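Local coordinates for protein diaminopimelate decarboxylase (Helicobacter pylori, PDB 2QGH) that catalyses the pyridoxal-5'-phosphate-dependent decarboxylation of meso-diaminopimelate to L-lysine, the last step of bacterial lysine biosynthesis, at residues V295-K300 / F306-A311; D343-V348 / S352-K357; I152-N157 / L185-W190; F127-S132 / S201-I206. All blocks are in the same frame, centred on the assembly; numbering follows the deposited sequence.

Contact 1: V295-K300 / F306-A311; sequences VLYEKK and FVIVDA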
loop_
_atom_site.group_PDB
_atom_site.type_symbol
_atom_site.label_atom_id
_atom_site.label_comp_id
_atom_site.label_asym_id
_atom_site.label_seq_id
_atom_site.Cartn_x
_atom_site.Cartn_y
_atom_site.Cartn_z
ATOM N N VAL A 295 -11.489 13.777 -14.079
ATOM C CA VAL A 295 -12.791 13.523 -13.465
ATOM C C VAL A 295 -13.591 12.566 -14.345
ATOM O O VAL A 295 -13.710 12.783 -15.543
ATOM C CB VAL A 295 -13.605 14.820 -13.316
ATOM C CG1 VAL A 295 -14.970 14.513 -12.699
ATOM C CG2 VAL A 295 -12.842 15.815 -12.467
ATOM N N LEU A 296 -14.142 11.513 -13.753
ATOM C CA LEU A 296 -14.932 10.560 -14.528
ATOM C C LEU A 296 -16.425 10.824 -14.380
ATOM O O LEU A 296 -17.141 10.927 -15.376
ATOM C CB LEU A 296 -14.609 9.129 -14.100
ATOM C CG LEU A 296 -13.141 8.723 -14.270
ATOM C CD1 LEU A 296 -12.939 7.316 -13.733
ATOM C CD2 LEU A 296 -12.736 8.816 -15.749
ATOM N N TYR A 297 -16.886 10.937 -13.137
ATOM C CA TYR A 297 -18.300 11.194 -12.853
ATOM C C TYR A 297 -18.470 12.105 -11.635
ATOM O O TYR A 297 -17.541 12.292 -10.852
ATOM C CB TYR A 297 -19.046 9.881 -12.550
ATOM C CG TYR A 297 -18.780 8.749 -13.512
ATOM C CD1 TYR A 297 -17.977 7.664 -13.143
ATOM C CD2 TYR A 297 -19.307 8.773 -14.802
ATOM C CE1 TYR A 297 -17.706 6.636 -14.037
ATOM C CE2 TYR A 297 -19.043 7.758 -15.701
ATOM C CZ TYR A 297 -18.242 6.693 -15.319
ATOM O OH TYR A 297 -17.974 5.708 -16.239
ATOM N N GLU A 298 -19.677 12.650 -11.496
ATOM C CA GLU A 298 -20.081 13.489 -10.367
ATOM C C GLU A 298 -21.301 12.745 -9.837
ATOM O O GLU A 298 -22.156 12.332 -10.614
ATOM C CB GLU A 298 -20.496 14.889 -10.830
ATOM C CG GLU A 298 -19.361 15.906 -10.902
ATOM C CD GLU A 298 -19.468 16.991 -9.832
ATOM O OE1 GLU A 298 -18.587 17.874 -9.782
ATOM O OE2 GLU A 298 -20.434 16.962 -9.046
ATOM N N LYS A 299 -21.397 12.574 -8.528
ATOM C CA LYS A 299 -22.520 11.838 -7.969
ATOM C C LYS A 299 -23.174 12.482 -6.748
ATOM O O LYS A 299 -22.486 12.981 -5.853
ATOM C CB LYS A 299 -22.046 10.425 -7.624
ATOM C CG LYS A 299 -23.019 9.579 -6.838
ATOM C CD LYS A 299 -22.379 8.224 -6.527
ATOM C CE LYS A 299 -23.307 7.323 -5.745
ATOM N NZ LYS A 299 -22.709 5.977 -5.541
ATOM N N LYS A 300 -24.508 12.465 -6.728
ATOM C CA LYS A 300 -25.284 13.009 -5.617
ATOM C C LYS A 300 -26.255 11.956 -5.095
ATOM O O LYS A 300 -26.120 11.474 -3.967
ATOM C CB LYS A 300 -26.071 14.249 -6.043
ATOM C CG LYS A 300 -25.223 15.484 -6.262
ATOM C CD LYS A 300 -24.520 15.457 -7.609
ATOM C CE LYS A 300 -23.473 16.568 -7.699
ATOM N NZ LYS A 300 -24.002 17.907 -7.302
ATOM N N PHE A 306 -20.247 13.506 -4.560
ATOM C CA PHE A 306 -19.050 12.711 -4.742
ATOM C C PHE A 306 -18.410 13.010 -6.089
ATOM O O PHE A 306 -19.061 12.917 -7.135
ATOM C CB PHE A 306 -19.373 11.218 -4.655
ATOM C CG PHE A 306 -19.839 10.766 -3.297
ATOM C CD1 PHE A 306 -21.190 10.740 -2.982
ATOM C CD2 PHE A 306 -18.923 10.333 -2.343
ATOM C CE1 PHE A 306 -21.626 10.282 -1.734
ATOM C CE2 PHE A 306 -19.347 9.875 -1.096
ATOM C CZ PHE A 306 -20.702 9.848 -0.791
ATOM N N VAL A 307 -17.136 13.383 -6.058
ATOM C CA VAL A 307 -16.393 13.663 -7.277
ATOM C C VAL A 307 -15.464 12.473 -7.526
ATOM O O VAL A 307 -14.412 12.349 -6.897
ATOM C CB VAL A 307 -15.567 14.958 -7.141
ATOM C CG1 VAL A 307 -14.593 15.089 -8.319
ATOM C CG2 VAL A 307 -16.509 16.166 -7.085
ATOM N N ILE A 308 -15.872 11.602 -8.447
ATOM C CA ILE A 308 -15.122 10.400 -8.794
ATOM C C ILE A 308 -14.028 10.693 -9.806
ATOM O O ILE A 308 -14.289 11.118 -10.934
ATOM C CB ILE A 308 -16.075 9.311 -9.342
ATOM C CG1 ILE A 308 -17.103 8.959 -8.268
ATOM C CG2 ILE A 308 -15.305 8.071 -9.726
ATOM C CD1 ILE A 308 -18.398 8.398 -8.821
ATOM N N VAL A 309 -12.797 10.436 -9.380
ATOM C CA VAL A 309 -11.611 10.682 -10.176
ATOM C C VAL A 309 -10.942 9.356 -10.574
ATOM O O VAL A 309 -11.193 8.328 -9.946
ATOM C CB VAL A 309 -10.697 11.613 -9.353
ATOM C CG1 VAL A 309 -9.279 11.081 -9.285
ATOM C CG2 VAL A 309 -10.765 13.019 -9.925
ATOM N N ASP A 310 -10.099 9.360 -11.611
ATOM C CA ASP A 310 -9.487 8.107 -12.053
ATOM C C ASP A 310 -8.233 7.605 -11.333
ATOM O O ASP A 310 -7.704 6.564 -11.701
ATOM C CB ASP A 310 -9.245 8.111 -13.582
ATOM C CG ASP A 310 -8.315 9.231 -14.054
ATOM O OD1 ASP A 310 -7.641 9.872 -13.223
ATOM O OD2 ASP A 310 -8.250 9.463 -15.283
ATOM N N ALA A 311 -7.760 8.331 -10.321
ATOM C CA ALA A 311 -6.598 7.903 -9.532
ATOM C C ALA A 311 -7.189 7.319 -8.247
ATOM O O ALA A 311 -8.285 7.698 -7.847
ATOM C CB ALA A 311 -5.691 9.090 -9.203
#
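L296 and Y297 face I308 in a classic beta bulge, set in an antiparallel hairpin of strands 289-299 and 306-309. L296 N donates to I308 O at 2.9 Å, and Y297 N makes a weak bond to the same oxygen at 3.4 Å. I308 N returns a bond to Y297 O. Past the bulge, K299 and F306 form a reciprocal backbone pair, with F306 N to K299 O at 2.6 Å. On one face, I308 CD1 rests on Y297 CB at 4.1 Å and the CB atoms of K299 and F306 meet. On the other, E298 lies beside V307, OE1 to CG2 3.8 Å; R305 holds that carboxylate in a salt bridge. The L296 side chain lies across that of D310, CD1 of L296 3.8 Å from CB of D310. K299 runs fully extended (chi1 171°) away from the hairpin. Its NZ bonds backbone oxygens of G178, K176 and E131 of the second subunit. Y297 OH bonds K112 O there. This is a bulged beta hairpin whose one face lines the dimer interface.

Contact 2: D343-V348 / S352-K357; sequences DVVGPV and SDTFLK
V344 O faces two successive amides, F355 N at 2.6 Å and L356 N at 3.3 Å. Both bonds are weak, and together they mark a classic beta bulge. V344 N repays with a sounder bond to L356 O, 2.9 Å. D343 CA adds a C-H contact to that same oxygen. Further along, G346 N reaches D353 O weakly at 3.4 Å, where D353 is the centre of an inverse gamma turn. The side chains follow this register. V345 CG1 presses on T354 CB at 3.4 Å, close for two carbons. V344 CG2 meets L356 CB on the face they share, and V344 CG1 lies near F355 CD2. D343 and K357 run side by side, OD1 to CG 4.0 Å. D353 CG stands anti to its own N (chi1 178°), turning the carboxylate toward the backbone of G346-V348. V348 CG2 packs against D353 CB at 3.2 Å. In the next shell, the F355 ring, oblique to V344 O, continues onto V309 and I372. The D343 carboxylate is held by D358 N. D353 OD1 accepts from M313 N. OD2 is less surely placed, but K176 of the second subunit forms a salt bridge with it. If OD2 is placed correctly, that lysine would balance the charge of the buried D353 carboxylate. The same NZ also bonds G346 O, and V348 O weakly.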
loop_
_atom_site.group_PDB
_atom_site.type_symbol
_atom_site.label_atom_id
_atom_site.label_comp_id
_atom_site.label_asym_id
_atom_site.label_seq_id
_atom_site.Cartn_x
_atom_site.Cartn_y
_atom_site.Cartn_z
ATOM N N ASP A 343 -16.728 15.022 -1.607
ATOM C CA ASP A 343 -15.680 14.059 -1.284
ATOM C C ASP A 343 -15.010 13.671 -2.594
ATOM O O ASP A 343 -15.673 13.196 -3.513
ATOM C CB ASP A 343 -16.263 12.800 -0.641
ATOM C CG ASP A 343 -16.671 13.016 0.795
ATOM O OD1 ASP A 343 -17.003 12.018 1.468
ATOM O OD2 ASP A 343 -16.658 14.177 1.253
ATOM N N VAL A 344 -13.706 13.892 -2.688
ATOM C CA VAL A 344 -12.959 13.543 -3.892
ATOM C C VAL A 344 -12.528 12.087 -3.707
ATOM O O VAL A 344 -11.732 11.776 -2.821
ATOM C CB VAL A 344 -11.742 14.462 -4.047
ATOM C CG1 VAL A 344 -11.081 14.248 -5.399
ATOM C CG2 VAL A 344 -12.189 15.914 -3.890
ATOM N N VAL A 345 -13.071 11.198 -4.538
ATOM C CA VAL A 345 -12.792 9.772 -4.426
ATOM C C VAL A 345 -12.249 9.106 -5.681
ATOM O O VAL A 345 -12.431 9.599 -6.798
ATOM C CB VAL A 345 -14.063 9.006 -3.987
ATOM C CG1 VAL A 345 -14.674 9.675 -2.760
ATOM C CG2 VAL A 345 -15.074 8.967 -5.125
ATOM N N GLY A 346 -11.583 7.973 -5.479
ATOM C CA GLY A 346 -11.014 7.227 -6.584
ATOM C C GLY A 346 -11.895 6.065 -7.015
ATOM O O GLY A 346 -13.026 5.925 -6.545
ATOM N N PRO A 347 -11.398 5.199 -7.906
ATOM C CA PRO A 347 -12.196 4.064 -8.367
ATOM C C PRO A 347 -12.137 2.784 -7.545
ATOM O O PRO A 347 -12.891 1.856 -7.824
ATOM C CB PRO A 347 -11.664 3.813 -9.786
ATOM C CG PRO A 347 -10.912 5.070 -10.137
ATOM C CD PRO A 347 -10.287 5.449 -8.832
ATOM N N VAL A 348 -11.271 2.706 -6.540
ATOM C CA VAL A 348 -11.178 1.446 -5.817
ATOM C C VAL A 348 -12.320 1.168 -4.848
ATOM O O VAL A 348 -12.834 2.058 -4.175
ATOM C CB VAL A 348 -9.772 1.267 -5.154
ATOM C CG1 VAL A 348 -8.730 2.080 -5.937
ATOM C CG2 VAL A 348 -9.792 1.622 -3.706
ATOM N N SER A 352 -11.911 3.660 2.245
ATOM C CA SER A 352 -10.689 4.394 2.529
ATOM C C SER A 352 -10.211 5.087 1.266
ATOM O O SER A 352 -9.343 5.962 1.313
ATOM C CB SER A 352 -9.612 3.447 3.043
ATOM O OG SER A 352 -9.556 2.268 2.260
ATOM N N ASP A 353 -10.791 4.711 0.130
ATOM C CA ASP A 353 -10.394 5.317 -1.125
ATOM C C ASP A 353 -11.087 6.630 -1.468
ATOM O O ASP A 353 -11.903 6.701 -2.391
ATOM C CB ASP A 353 -10.578 4.342 -2.284
ATOM C CG ASP A 353 -10.214 4.962 -3.608
ATOM O OD1 ASP A 353 -9.138 5.594 -3.678
ATOM O OD2 ASP A 353 -10.995 4.831 -4.571
ATOM N N THR A 354 -10.764 7.665 -0.701
ATOM C CA THR A 354 -11.278 9.005 -0.941
ATOM C C THR A 354 -10.108 9.913 -0.595
ATOM O O THR A 354 -9.554 9.839 0.498
ATOM C CB THR A 354 -12.546 9.351 -0.083
ATOM O OG1 THR A 354 -12.391 10.647 0.512
ATOM C CG2 THR A 354 -12.788 8.325 0.982
ATOM N N PHE A 355 -9.716 10.743 -1.552
ATOM C CA PHE A 355 -8.592 11.642 -1.382
ATOM C C PHE A 355 -8.848 12.760 -0.379
ATOM O O PHE A 355 -8.015 13.023 0.487
ATOM C CB PHE A 355 -8.206 12.235 -2.738
ATOM C CG PHE A 355 -7.691 11.217 -3.727
ATOM C CD1 PHE A 355 -6.458 10.602 -3.539
ATOM C CD2 PHE A 355 -8.427 10.893 -4.856
ATOM C CE1 PHE A 355 -5.966 9.682 -4.467
ATOM C CE2 PHE A 355 -7.938 9.972 -5.790
ATOM C CZ PHE A 355 -6.705 9.369 -5.593
ATOM N N LEU A 356 -9.998 13.416 -0.485
ATOM C CA LEU A 356 -10.309 14.507 0.428
ATOM C C LEU A 356 -11.789 14.541 0.826
ATOM O O LEU A 356 -12.671 14.580 -0.032
ATOM C CB LEU A 356 -9.902 15.833 -0.224
ATOM C CG LEU A 356 -9.423 16.993 0.657
ATOM C CD1 LEU A 356 -8.851 18.085 -0.230
ATOM C CD2 LEU A 356 -10.565 17.532 1.499
ATOM N N LYS A 357 -12.059 14.509 2.127
ATOM C CA LYS A 357 -13.433 14.572 2.610
ATOM C C LYS A 357 -13.874 16.026 2.651
ATOM O O LYS A 357 -13.050 16.924 2.814
ATOM C CB LYS A 357 -13.559 13.984 4.016
ATOM C CG LYS A 357 -13.955 12.521 4.064
ATOM C CD LYS A 357 -14.267 12.104 5.492
ATOM C CE LYS A 357 -14.490 10.608 5.610
ATOM N NZ LYS A 357 -14.629 10.205 7.043
#

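Contact 3: I152-N157 / L185-W190; sequences ISIRIN and LEMFLW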
loop_
_atom_site.group_PDB
_atom_site.type_symbol
_atom_site.label_atom_id
_atom_site.label_comp_id
_atom_site.label_asym_id
_atom_site.label_seq_id
_atom_site.Cartn_x
_atom_site.Cartn_y
_atom_site.Cartn_z
ATOM N N ILE A 152 30.980 1.672 10.597
ATOM C CA ILE A 152 29.602 1.640 11.060
ATOM C C ILE A 152 29.244 2.877 11.866
ATOM O O ILE A 152 30.110 3.589 12.367
ATOM C CB ILE A 152 29.302 0.380 11.928
ATOM C CG1 ILE A 152 30.148 0.396 13.199
ATOM C CG2 ILE A 152 29.563 -0.890 11.138
ATOM C CD1 ILE A 152 29.386 0.836 14.414
ATOM N N SER A 153 27.949 3.135 11.952
ATOM C CA SER A 153 27.413 4.245 12.719
ATOM C C SER A 153 26.398 3.557 13.621
ATOM O O SER A 153 25.929 2.473 13.298
ATOM C CB SER A 153 26.710 5.243 11.796
ATOM O OG SER A 153 26.024 6.244 12.536
ATOM N N ILE A 154 26.068 4.150 14.755
ATOM C CA ILE A 154 25.088 3.518 15.615
ATOM C C ILE A 154 23.953 4.477 15.872
ATOM O O ILE A 154 24.166 5.615 16.270
ATOM C CB ILE A 154 25.717 3.040 16.949
ATOM C CG1 ILE A 154 26.714 1.914 16.660
ATOM C CG2 ILE A 154 24.639 2.522 17.885
ATOM C CD1 ILE A 154 27.308 1.249 17.890
ATOM N N ARG A 155 22.738 4.008 15.617
ATOM C CA ARG A 155 21.543 4.816 15.813
ATOM C C ARG A 155 21.059 4.713 17.250
ATOM O O ARG A 155 20.793 3.619 17.743
ATOM C CB ARG A 155 20.434 4.346 14.866
ATOM C CG ARG A 155 19.149 5.139 14.987
ATOM C CD ARG A 155 18.117 4.721 13.945
ATOM N NE ARG A 155 16.917 5.546 14.030
ATOM C CZ ARG A 155 15.865 5.444 13.221
ATOM N NH1 ARG A 155 15.849 4.546 12.240
ATOM N NH2 ARG A 155 14.820 6.245 13.397
ATOM N N ILE A 156 20.950 5.846 17.935
ATOM C CA ILE A 156 20.474 5.795 19.304
ATOM C C ILE A 156 19.059 6.337 19.398
ATOM O O ILE A 156 18.670 7.246 18.664
ATOM C CB ILE A 156 21.384 6.586 20.295
ATOM C CG1 ILE A 156 21.077 8.080 20.241
ATOM C CG2 ILE A 156 22.857 6.328 19.981
ATOM C CD1 ILE A 156 21.403 8.723 18.922
ATOM N N ASN A 157 18.287 5.745 20.296
ATOM C CA ASN A 157 16.921 6.168 20.529
ATOM C C ASN A 157 17.010 7.102 21.735
ATOM O O ASN A 157 17.117 6.652 22.871
ATOM C CB ASN A 157 16.059 4.939 20.828
ATOM C CG ASN A 157 14.584 5.261 20.899
ATOM O OD1 ASN A 157 13.746 4.427 20.567
ATOM N ND2 ASN A 157 14.256 6.468 21.344
ATOM N N LEU A 185 26.442 2.649 24.325
ATOM C CA LEU A 185 27.787 2.800 24.858
ATOM C C LEU A 185 28.498 1.464 24.789
ATOM O O LEU A 185 29.661 1.389 24.405
ATOM C CB LEU A 185 27.743 3.290 26.307
ATOM C CG LEU A 185 27.379 4.769 26.491
ATOM C CD1 LEU A 185 27.118 5.070 27.957
ATOM C CD2 LEU A 185 28.507 5.636 25.955
ATOM N N GLU A 186 27.785 0.409 25.149
ATOM C CA GLU A 186 28.356 -0.925 25.133
ATOM C C GLU A 186 28.662 -1.370 23.702
ATOM O O GLU A 186 29.742 -1.893 23.424
ATOM C CB GLU A 186 27.394 -1.906 25.808
ATOM C CG GLU A 186 27.972 -3.296 25.988
ATOM C CD GLU A 186 27.009 -4.255 26.664
ATOM O OE1 GLU A 186 27.351 -5.454 26.762
ATOM O OE2 GLU A 186 25.916 -3.813 27.093
ATOM N N MET A 187 27.713 -1.152 22.796
ATOM C CA MET A 187 27.889 -1.530 21.397
ATOM C C MET A 187 29.105 -0.829 20.788
ATOM O O MET A 187 29.896 -1.440 20.064
ATOM C CB MET A 187 26.623 -1.192 20.598
ATOM C CG MET A 187 25.474 -2.171 20.807
ATOM S SD MET A 187 23.892 -1.632 20.110
ATOM C CE MET A 187 24.204 -1.873 18.328
ATOM N N PHE A 188 29.254 0.454 21.091
ATOM C CA PHE A 188 30.378 1.222 20.578
ATOM C C PHE A 188 31.711 0.646 21.044
ATOM O O PHE A 188 32.622 0.432 20.241
ATOM C CB PHE A 188 30.271 2.681 21.030
ATOM C CG PHE A 188 29.691 3.597 19.995
ATOM C CD1 PHE A 188 28.430 4.160 20.171
ATOM C CD2 PHE A 188 30.416 3.918 18.851
ATOM C CE1 PHE A 188 27.901 5.033 19.222
ATOM C CE2 PHE A 188 29.898 4.790 17.895
ATOM C CZ PHE A 188 28.641 5.348 18.079
ATOM N N LEU A 189 31.831 0.409 22.345
ATOM C CA LEU A 189 33.062 -0.143 22.894
ATOM C C LEU A 189 33.366 -1.448 22.173
ATOM O O LEU A 189 34.515 -1.745 21.857
ATOM C CB LEU A 189 32.909 -0.390 24.400
ATOM C CG LEU A 189 32.672 0.880 25.225
ATOM C CD1 LEU A 189 32.390 0.529 26.678
ATOM C CD2 LEU A 189 33.891 1.779 25.110
ATOM N N TRP A 190 32.309 -2.204 21.895
ATOM C CA TRP A 190 32.418 -3.487 21.218
ATOM C C TRP A 190 32.967 -3.357 19.802
ATOM O O TRP A 190 33.775 -4.178 19.363
ATOM C CB TRP A 190 31.052 -4.147 21.161
ATOM C CG TRP A 190 31.116 -5.616 21.217
ATOM C CD1 TRP A 190 31.183 -6.391 22.342
ATOM C CD2 TRP A 190 31.111 -6.512 20.108
ATOM N NE1 TRP A 190 31.216 -7.721 21.998
ATOM C CE2 TRP A 190 31.172 -7.824 20.632
ATOM C CE3 TRP A 190 31.059 -6.337 18.723
ATOM C CZ2 TRP A 190 31.180 -8.955 19.817
ATOM C CZ3 TRP A 190 31.066 -7.457 17.912
ATOM C CH2 TRP A 190 31.125 -8.754 18.465
#
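I154 on strand 150-155 faces F188 on helix 181-193, with their CA atoms 7.6 Å apart, so the contact is made mainly by side chains. I154 CG1 stands anti to the carbonyl carbon (chi1 -66°) and the chain then runs straight out to CD1. That methyl sits over the centre of the F188 ring, 3.9 Å from the centroid and only 12° off the normal, a CH-pi contact. I154 and F188 point in opposing directions and overlap along their lengths. As a result I154 CB reaches the far part of the ring, 3.7 Å from F188 CE1. CD1 of I154 also meets M187 CB at 3.7 Å, one residue earlier on the helix. The M187 chain bends at its last torsion and packs on F133 of helix 133-146. P199, L230 and I235 border F188. Strand 150-155, helix 181-193 and strand 197-203 form a beta-alpha-beta crossover of the eight-stranded parallel barrel, and I154 packs in the layer between strand and helix. Strand alternation sends S153 and R155 the other way, into the barrel. There R155 forms a salt bridge with E131, bonds H205 O and touches the pyridoxal-5'-phosphate. I152 and I156 stay on the outer side, against L136 of helix 133-146 and V223 and I226 of helix 213-232.

Contact 4: F127-S132 / S201-I206; sequences FLNVES and SVHFHI. With PLP (pyridoxal-5'-phosphate), chain B.
N129 and H203 each set CG anti to the backbone N (chi1 -166° and 166°), which carries both groups into the barrel interior, where they cross at about a right angle. The amide and imidazole planes are 64° apart. N129 ND2 stands 3.0 Å above one face of the H203 ring, offset toward its rim. N129 OD1 lies 3.3 Å from H203 CB. H203 NE2 bonds E279, and the ring edge meets the C2A methyl of pyridoxal-5'-phosphate. Two residues on, H205 lays one ring face against the cofactor, with C3 3.4 Å above its plane and H205 NE2 3.3 Å from C4A. H205 belongs to the cofactor pocket, as in fold-type III decarboxylases. H205 ND1 is fixed by G244 N. Two residues earlier on each strand, F127 CE2 touches S201 OG at 3.6 Å. Strand 150-155 runs between the two strands, and its S153 OG bonds both N129 OD1 and S201 OG. Strand 239-241 flanks H203 and F127 through D241, while helix 133-146 covers L128 and V130 outside.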
loop_
_atom_site.group_PDB
_atom_site.type_symbol
_atom_site.label_atom_id
_atom_site.label_comp_id
_atom_site.label_asym_id
_atom_site.label_seq_id
_atom_site.Cartn_x
_atom_site.Cartn_y
_atom_site.Cartn_z
ATOM N N PHE A 127 28.845 4.108 5.413
ATOM C CA PHE A 127 28.785 3.312 6.622
ATOM C C PHE A 127 27.448 2.632 6.761
ATOM O O PHE A 127 26.484 2.998 6.077
ATOM C CB PHE A 127 29.093 4.169 7.872
ATOM C CG PHE A 127 28.143 5.336 8.103
ATOM C CD1 PHE A 127 26.775 5.135 8.261
ATOM C CD2 PHE A 127 28.640 6.627 8.244
ATOM C CE1 PHE A 127 25.922 6.199 8.562
ATOM C CE2 PHE A 127 27.796 7.700 8.545
ATOM C CZ PHE A 127 26.434 7.485 8.704
ATOM N N LEU A 128 27.416 1.612 7.613
ATOM C CA LEU A 128 26.193 0.881 7.905
ATOM C C LEU A 128 25.720 1.420 9.248
ATOM O O LEU A 128 26.480 1.452 10.214
ATOM C CB LEU A 128 26.456 -0.625 8.008
ATOM C CG LEU A 128 26.302 -1.469 6.737
ATOM C CD1 LEU A 128 27.421 -1.167 5.765
ATOM C CD2 LEU A 128 26.322 -2.938 7.100
ATOM N N ASN A 129 24.471 1.867 9.298
ATOM C CA ASN A 129 23.909 2.413 10.523
ATOM C C ASN A 129 23.154 1.282 11.188
ATOM O O ASN A 129 22.057 0.925 10.766
ATOM C CB ASN A 129 22.984 3.578 10.181
ATOM C CG ASN A 129 22.624 4.406 11.389
ATOM O OD1 ASN A 129 23.477 4.708 12.224
ATOM N ND2 ASN A 129 21.361 4.789 11.483
ATOM N N VAL A 130 23.756 0.706 12.226
ATOM C CA VAL A 130 23.150 -0.438 12.902
ATOM C C VAL A 130 22.121 -0.064 13.963
ATOM O O VAL A 130 22.274 0.923 14.686
ATOM C CB VAL A 130 24.236 -1.358 13.509
ATOM C CG1 VAL A 130 25.479 -1.314 12.642
ATOM C CG2 VAL A 130 24.550 -0.950 14.909
ATOM N N GLU A 131 21.075 -0.878 14.051
ATOM C CA GLU A 131 19.991 -0.628 14.980
ATOM C C GLU A 131 19.911 -1.641 16.120
ATOM O O GLU A 131 19.110 -1.476 17.036
ATOM C CB GLU A 131 18.670 -0.598 14.208
ATOM C CG GLU A 131 18.732 0.209 12.913
ATOM C CD GLU A 131 17.752 1.372 12.885
ATOM O OE1 GLU A 131 17.621 2.009 11.819
ATOM O OE2 GLU A 131 17.120 1.649 13.927
ATOM N N SER A 132 20.727 -2.690 16.066
ATOM C CA SER A 132 20.714 -3.690 17.132
ATOM C C SER A 132 22.102 -4.263 17.378
ATOM O O SER A 132 22.951 -4.257 16.494
ATOM C CB SER A 132 19.733 -4.828 16.801
ATOM O OG SER A 132 20.231 -5.683 15.781
ATOM N N SER A 201 30.518 7.053 13.368
ATOM C CA SER A 201 29.416 7.983 13.394
ATOM C C SER A 201 28.345 7.684 14.427
ATOM O O SER A 201 28.183 6.539 14.846
ATOM C CB SER A 201 28.787 8.007 12.000
ATOM O OG SER A 201 27.521 8.630 12.012
ATOM N N VAL A 202 27.638 8.728 14.857
ATOM C CA VAL A 202 26.523 8.571 15.788
ATOM C C VAL A 202 25.358 9.015 14.937
ATOM O O VAL A 202 25.516 9.894 14.087
ATOM C CB VAL A 202 26.550 9.531 17.001
ATOM C CG1 VAL A 202 26.292 8.747 18.258
ATOM C CG2 VAL A 202 27.849 10.290 17.072
ATOM N N HIS A 203 24.188 8.438 15.164
ATOM C CA HIS A 203 23.033 8.817 14.365
ATOM C C HIS A 203 21.720 8.790 15.145
ATOM O O HIS A 203 21.598 8.098 16.155
ATOM C CB HIS A 203 22.971 7.889 13.139
ATOM C CG HIS A 203 21.670 7.925 12.399
ATOM N ND1 HIS A 203 20.519 7.347 12.889
ATOM C CD2 HIS A 203 21.343 8.453 11.195
ATOM C CE1 HIS A 203 19.539 7.515 12.020
ATOM N NE2 HIS A 203 20.013 8.183 10.985
ATOM N N PHE A 204 20.750 9.575 14.688
ATOM C CA PHE A 204 19.431 9.582 15.303
ATOM C C PHE A 204 18.393 10.121 14.329
ATOM O O PHE A 204 18.690 10.965 13.477
ATOM C CB PHE A 204 19.406 10.405 16.601
ATOM C CG PHE A 204 19.450 11.901 16.392
ATOM C CD1 PHE A 204 20.638 12.609 16.563
ATOM C CD2 PHE A 204 18.293 12.607 16.055
ATOM C CE1 PHE A 204 20.669 13.992 16.407
ATOM C CE2 PHE A 204 18.321 13.984 15.897
ATOM C CZ PHE A 204 19.516 14.681 16.074
ATOM N N HIS A 205 17.179 9.601 14.447
ATOM C CA HIS A 205 16.066 10.033 13.613
ATOM C C HIS A 205 14.815 9.841 14.458
ATOM O O HIS A 205 14.371 8.711 14.661
ATOM C CB HIS A 205 15.972 9.190 12.343
ATOM C CG HIS A 205 14.867 9.623 11.436
ATOM N ND1 HIS A 205 14.957 10.745 10.641
ATOM C CD2 HIS A 205 13.609 9.148 11.275
ATOM C CE1 HIS A 205 13.802 10.945 10.033
ATOM N NE2 HIS A 205 12.967 9.990 10.400
ATOM N N ILE A 206 14.251 10.942 14.949
ATOM C CA ILE A 206 13.084 10.869 15.825
ATOM C C ILE A 206 11.685 10.858 15.210
ATOM O O ILE A 206 10.702 10.646 15.931
ATOM C CB ILE A 206 13.125 11.993 16.897
ATOM C CG1 ILE A 206 13.132 13.367 16.230
ATOM C CG2 ILE A 206 14.359 11.828 17.768
ATOM C CD1 ILE A 206 12.929 14.521 17.193
HETATM N N1 PLP B . 16.352 8.967 7.665
HETATM C C2 PLP B . 15.788 7.845 8.306
HETATM C C2A PLP B . 16.643 6.894 9.048
HETATM C C3 PLP B . 14.356 7.640 8.190
HETATM O O3 PLP B . 13.751 6.548 8.783
HETATM C C4 PLP B . 13.566 8.539 7.475
HETATM C C4A PLP B . 12.098 8.371 7.656
HETATM C C5 PLP B . 14.137 9.644 6.829
HETATM C C6 PLP B . 15.560 9.878 6.952
HETATM C C5A PLP B . 13.475 10.521 5.854
HETATM O O4P PLP B . 12.712 11.481 6.549
HETATM P P PLP B . 11.912 12.483 5.842
HETATM O O1P PLP B . 11.233 12.103 4.490
HETATM O O2P PLP B . 12.943 13.676 5.621
HETATM O O3P PLP B . 10.754 12.875 6.837
#

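How the contacts relate
Contact 4 opens first, at 127-132. Contact 3 opens at 152-157 and closes at 185-190. Contact 4 closes later, at 201-206, so contact 3 is nested inside its loop. Both belong to the parallel barrel: contact 3 ties a strand to an outer helix, contact 4 joins two strands across the interior. Contacts 1 and 2 follow in series, each closing a short hairpin. They touch through neighbouring strands 306-309 and 340-345 of the mixed sheet. Within one chain, the centres of contacts 1 and 4 are about 45 Å apart. Across the dimer the two regions meet, the hairpin of one subunit reaching the barrel of the other.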